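Local atomic coordinates of antisigma-factor antagonist STAS (Rhodobacter sphaeroides, PDB entry 3LKL), a protein that probably works as a SulP-type membrane anion transporter, of which this chain is the presumably cytoplasmic STAS domain near the C-terminus. Residues A53-I58 and E88-R93. Numbering follows the deposited sequence.
Sequences AHIWDI and ETLVDR
Thr-89 makes the one hydrogen bond between residues 53-58 and 88-93. Its OG1 donates to Ile-55 O at 2.9 Å. OG1 approaches at a C=O...donor angle of 137° and sits above the carbonyl plane. The chi1 of 34° sets OG1 between the backbone N and the carbonyl carbon. A backbone hydrogen bond between Ile-55 and Ala-86 is a second tie to the same helix.

The other branch of Thr-89 makes apolar contacts. Its CG2 meets Trp-56 CH2 at 3.4 Å, and CB lies near CZ3 of the same ring. Thr-89 CG2 also comes 3.8 Å from His-54 ND1, so the methyl touches both rings. An alanine at Thr-89 would probably leave Ile-55 O without this donor and open a gap beside the two rings.

Leu-90 packs mainly against backbone. Its CB touches Ile-55 O. Chi1 of -177° puts CG anti to the backbone N. Of the two methyls, CD1 lies 3.3 Å from Trp-56 O, and CD2 lies 3.5 Å from Asp-57 C. Leu-90 CD2 also meets Ile-55 CG2 at 4.1 Å.

Polar ends are held elsewhere. Trp-56 NE1 bonds Gln-24, and His-54 NE2 bonds Asp-65 of the second subunit.

Asp-57 is the N-cap of helix 58-73, and its OD1 hydrogen-bonds Ser-60 OG. The contact thus packs helix 83-92 against the strand-to-helix turn, within the alpha/beta fold of the STAS domain.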
ATOM      1  N   ALA A  53      -2.665   0.706   2.072  1.00 12.72           N
ATOM      2  CA  ALA A  53      -1.260   1.087   2.132  1.00 11.16           C
ATOM      3  C   ALA A  53      -0.428  -0.161   2.449  1.00  9.84           C
ATOM      4  O   ALA A  53      -0.976  -1.191   2.807  1.00  7.02           O
ATOM      5  CB  ALA A  53      -1.053   2.198   3.247  1.00 11.42           C
ATOM      6  N   HIS A  54       0.870  -0.066   2.280  1.00 10.44           N
ATOM      7  CA  HIS A  54       1.773  -1.147   2.638  1.00 10.50           C
ATOM      8  C   HIS A  54       2.767  -0.543   3.573  1.00 11.63           C
ATOM      9  O   HIS A  54       3.316   0.547   3.308  1.00 11.38           O
ATOM     10  CB  HIS A  54       2.566  -1.640   1.462  1.00 10.62           C
ATOM     11  CG  HIS A  54       1.744  -2.257   0.400  1.00 11.11           C
ATOM     12  ND1 HIS A  54       0.949  -3.364   0.621  1.00 11.66           N
ATOM     13  CD2 HIS A  54       1.550  -1.893  -0.884  1.00 12.59           C
ATOM     14  CE1 HIS A  54       0.296  -3.650  -0.497  1.00 11.75           C
ATOM     15  NE2 HIS A  54       0.668  -2.786  -1.428  1.00 13.68           N
ATOM     16  N   ILE A  55       2.980  -1.233   4.677  1.00 13.22           N
ATOM     17  CA  ILE A  55       3.974  -0.798   5.658  1.00 14.57           C
ATOM     18  C   ILE A  55       5.220  -1.650   5.319  1.00 14.87           C
ATOM     19  O   ILE A  55       5.160  -2.850   5.330  1.00 15.53           O
ATOM     20  CB  ILE A  55       3.470  -1.007   7.085  1.00 13.87           C
ATOM     21  CG1 ILE A  55       2.233  -0.075   7.345  1.00 14.97           C
ATOM     22  CG2 ILE A  55       4.557  -0.726   8.013  1.00 17.76           C
ATOM     23  CD1 ILE A  55       1.613  -0.308   8.690  1.00 18.33           C
ATOM     24  N   TRP A  56       6.303  -0.970   4.983  1.00 15.66           N
ATOM     25  CA  TRP A  56       7.482  -1.594   4.433  1.00 15.63           C
ATOM     26  C   TRP A  56       8.634  -1.685   5.397  1.00 16.67           C
ATOM     27  O   TRP A  56       9.635  -2.301   5.062  1.00 16.68           O
ATOM     28  CB  TRP A  56       7.945  -0.778   3.249  1.00 15.56           C
ATOM     29  CG  TRP A  56       7.059  -0.901   2.078  1.00 14.31           C
ATOM     30  CD1 TRP A  56       6.379   0.082   1.483  1.00 17.84           C
ATOM     31  CD2 TRP A  56       6.791  -2.092   1.358  1.00 16.37           C
ATOM     32  NE1 TRP A  56       5.664  -0.413   0.417  1.00 16.00           N
ATOM     33  CE2 TRP A  56       5.958  -1.750   0.303  1.00 15.85           C
ATOM     34  CE3 TRP A  56       7.232  -3.434   1.489  1.00 14.72           C
ATOM     35  CZ2 TRP A  56       5.448  -2.695  -0.569  1.00 15.82           C
ATOM     36  CZ3 TRP A  56       6.798  -4.344   0.595  1.00 12.06           C
ATOM     37  CH2 TRP A  56       5.900  -3.989  -0.416  1.00 16.73           C
ATOM     38  N   ASP A  57       8.580  -1.031   6.560  1.00 17.65           N
ATOM     39  CA  ASP A  57       9.713  -1.182   7.499  1.00 18.09           C
ATOM     40  C   ASP A  57       9.280  -0.951   8.950  1.00 18.06           C
ATOM     41  O   ASP A  57       8.249  -0.334   9.217  1.00 15.82           O
ATOM     42  CB  ASP A  57      10.932  -0.288   7.068  1.00 18.37           C
ATOM     43  CG  ASP A  57      10.583   1.222   6.846  1.00 19.72           C
ATOM     44  OD1 ASP A  57       9.680   1.742   7.529  1.00 24.64           O
ATOM     45  OD2 ASP A  57      11.222   1.901   5.987  1.00 15.97           O
ATOM     46  N   ILE A  58      10.082  -1.416   9.892  1.00 15.60           N
ATOM     47  CA  ILE A  58       9.732  -1.223  11.289  1.00 16.41           C
ATOM     48  C   ILE A  58       9.649   0.274  11.761  1.00 15.54           C
ATOM     49  O   ILE A  58       8.895   0.564  12.671  1.00 12.62           O
ATOM     50  CB  ILE A  58      10.628  -2.070  12.210  1.00 17.16           C
ATOM     51  CG1 ILE A  58      10.124  -3.501  12.194  1.00 20.34           C
ATOM     52  CG2 ILE A  58      10.599  -1.609  13.696  1.00 19.17           C
ATOM     53  CD1 ILE A  58      11.158  -4.491  12.825  1.00 26.05           C
ATOM     54  N   GLU A  88       1.040  -7.101   6.144  1.00 16.50           N
ATOM     55  CA  GLU A  88       1.291  -8.464   5.621  1.00 17.61           C
ATOM     56  C   GLU A  88       2.705  -8.508   5.013  1.00 17.44           C
ATOM     57  O   GLU A  88       3.495  -9.425   5.284  1.00 15.79           O
ATOM     58  CB  GLU A  88       0.226  -8.814   4.534  1.00 17.35           C
ATOM     59  CG  GLU A  88      -0.068 -10.248   4.244  1.00 23.29           C
ATOM     60  CD  GLU A  88      -1.053 -10.373   3.073  1.00 29.08           C
ATOM     61  OE1 GLU A  88      -1.674  -9.338   2.694  1.00 28.65           O
ATOM     62  OE2 GLU A  88      -1.223 -11.506   2.548  1.00 32.03           O
ATOM     63  N   THR A  89       3.020  -7.482   4.230  1.00 16.18           N
ATOM     64  CA  THR A  89       4.244  -7.383   3.441  1.00 15.74           C
ATOM     65  C   THR A  89       5.485  -7.654   4.261  1.00 16.22           C
ATOM     66  O   THR A  89       6.255  -8.656   4.053  1.00 17.03           O
ATOM     67  CB  THR A  89       4.371  -5.891   2.877  1.00 16.63           C
ATOM     68  OG1 THR A  89       3.812  -4.916   3.850  1.00  8.09           O
ATOM     69  CG2 THR A  89       3.709  -5.846   1.492  1.00 13.63           C
ATOM     70  N   LEU A  90       5.615  -6.770   5.230  1.00 15.29           N
ATOM     71  CA  LEU A  90       6.704  -6.678   6.095  1.00 16.16           C
ATOM     72  C   LEU A  90       6.747  -7.814   7.099  1.00 17.61           C
ATOM     73  O   LEU A  90       7.834  -8.249   7.445  1.00 16.55           O
ATOM     74  CB  LEU A  90       6.607  -5.373   6.851  1.00 15.35           C
ATOM     75  CG  LEU A  90       7.708  -4.989   7.826  1.00 15.31           C
ATOM     76  CD1 LEU A  90       9.099  -4.762   7.148  1.00 12.78           C
ATOM     77  CD2 LEU A  90       7.241  -3.744   8.569  1.00  8.22           C
ATOM     78  N   VAL A  91       5.618  -8.312   7.579  1.00 18.99           N
ATOM     79  CA  VAL A  91       5.681  -9.410   8.532  1.00 20.63           C
ATOM     80  C   VAL A  91       6.001 -10.784   7.931  1.00 21.58           C
ATOM     81  O   VAL A  91       6.953 -11.398   8.327  1.00 21.73           O
ATOM     82  CB  VAL A  91       4.485  -9.510   9.493  1.00 21.08           C
ATOM     83  CG1 VAL A  91       4.464  -8.403  10.419  1.00 19.30           C
ATOM     84  CG2 VAL A  91       3.231  -9.597   8.789  1.00 21.73           C
ATOM     85  N   ASP A  92       5.244 -11.259   6.966  1.00 22.90           N
ATOM     86  CA  ASP A  92       5.594 -12.523   6.343  1.00 24.08           C
ATOM     87  C   ASP A  92       7.084 -12.569   6.023  1.00 23.55           C
ATOM     88  O   ASP A  92       7.691 -13.597   6.112  1.00 23.69           O
ATOM     89  CB  ASP A  92       4.726 -12.803   5.112  1.00 24.75           C
ATOM     90  CG  ASP A  92       3.273 -13.097   5.474  1.00 28.30           C
ATOM     91  OD1 ASP A  92       2.939 -13.061   6.665  1.00 28.72           O
ATOM     92  OD2 ASP A  92       2.452 -13.366   4.585  1.00 31.05           O
ATOM     93  N   ARG A  93       7.647 -11.425   5.669  1.00 23.58           N
ATOM     94  CA  ARG A  93       9.081 -11.211   5.435  1.00 23.60           C
ATOM     95  C   ARG A  93       9.881 -10.715   6.667  1.00 23.54           C
ATOM     96  O   ARG A  93      10.914 -10.058   6.484  1.00 24.09           O
ATOM     97  CB  ARG A  93       9.276 -10.197   4.280  1.00 23.10           C
TER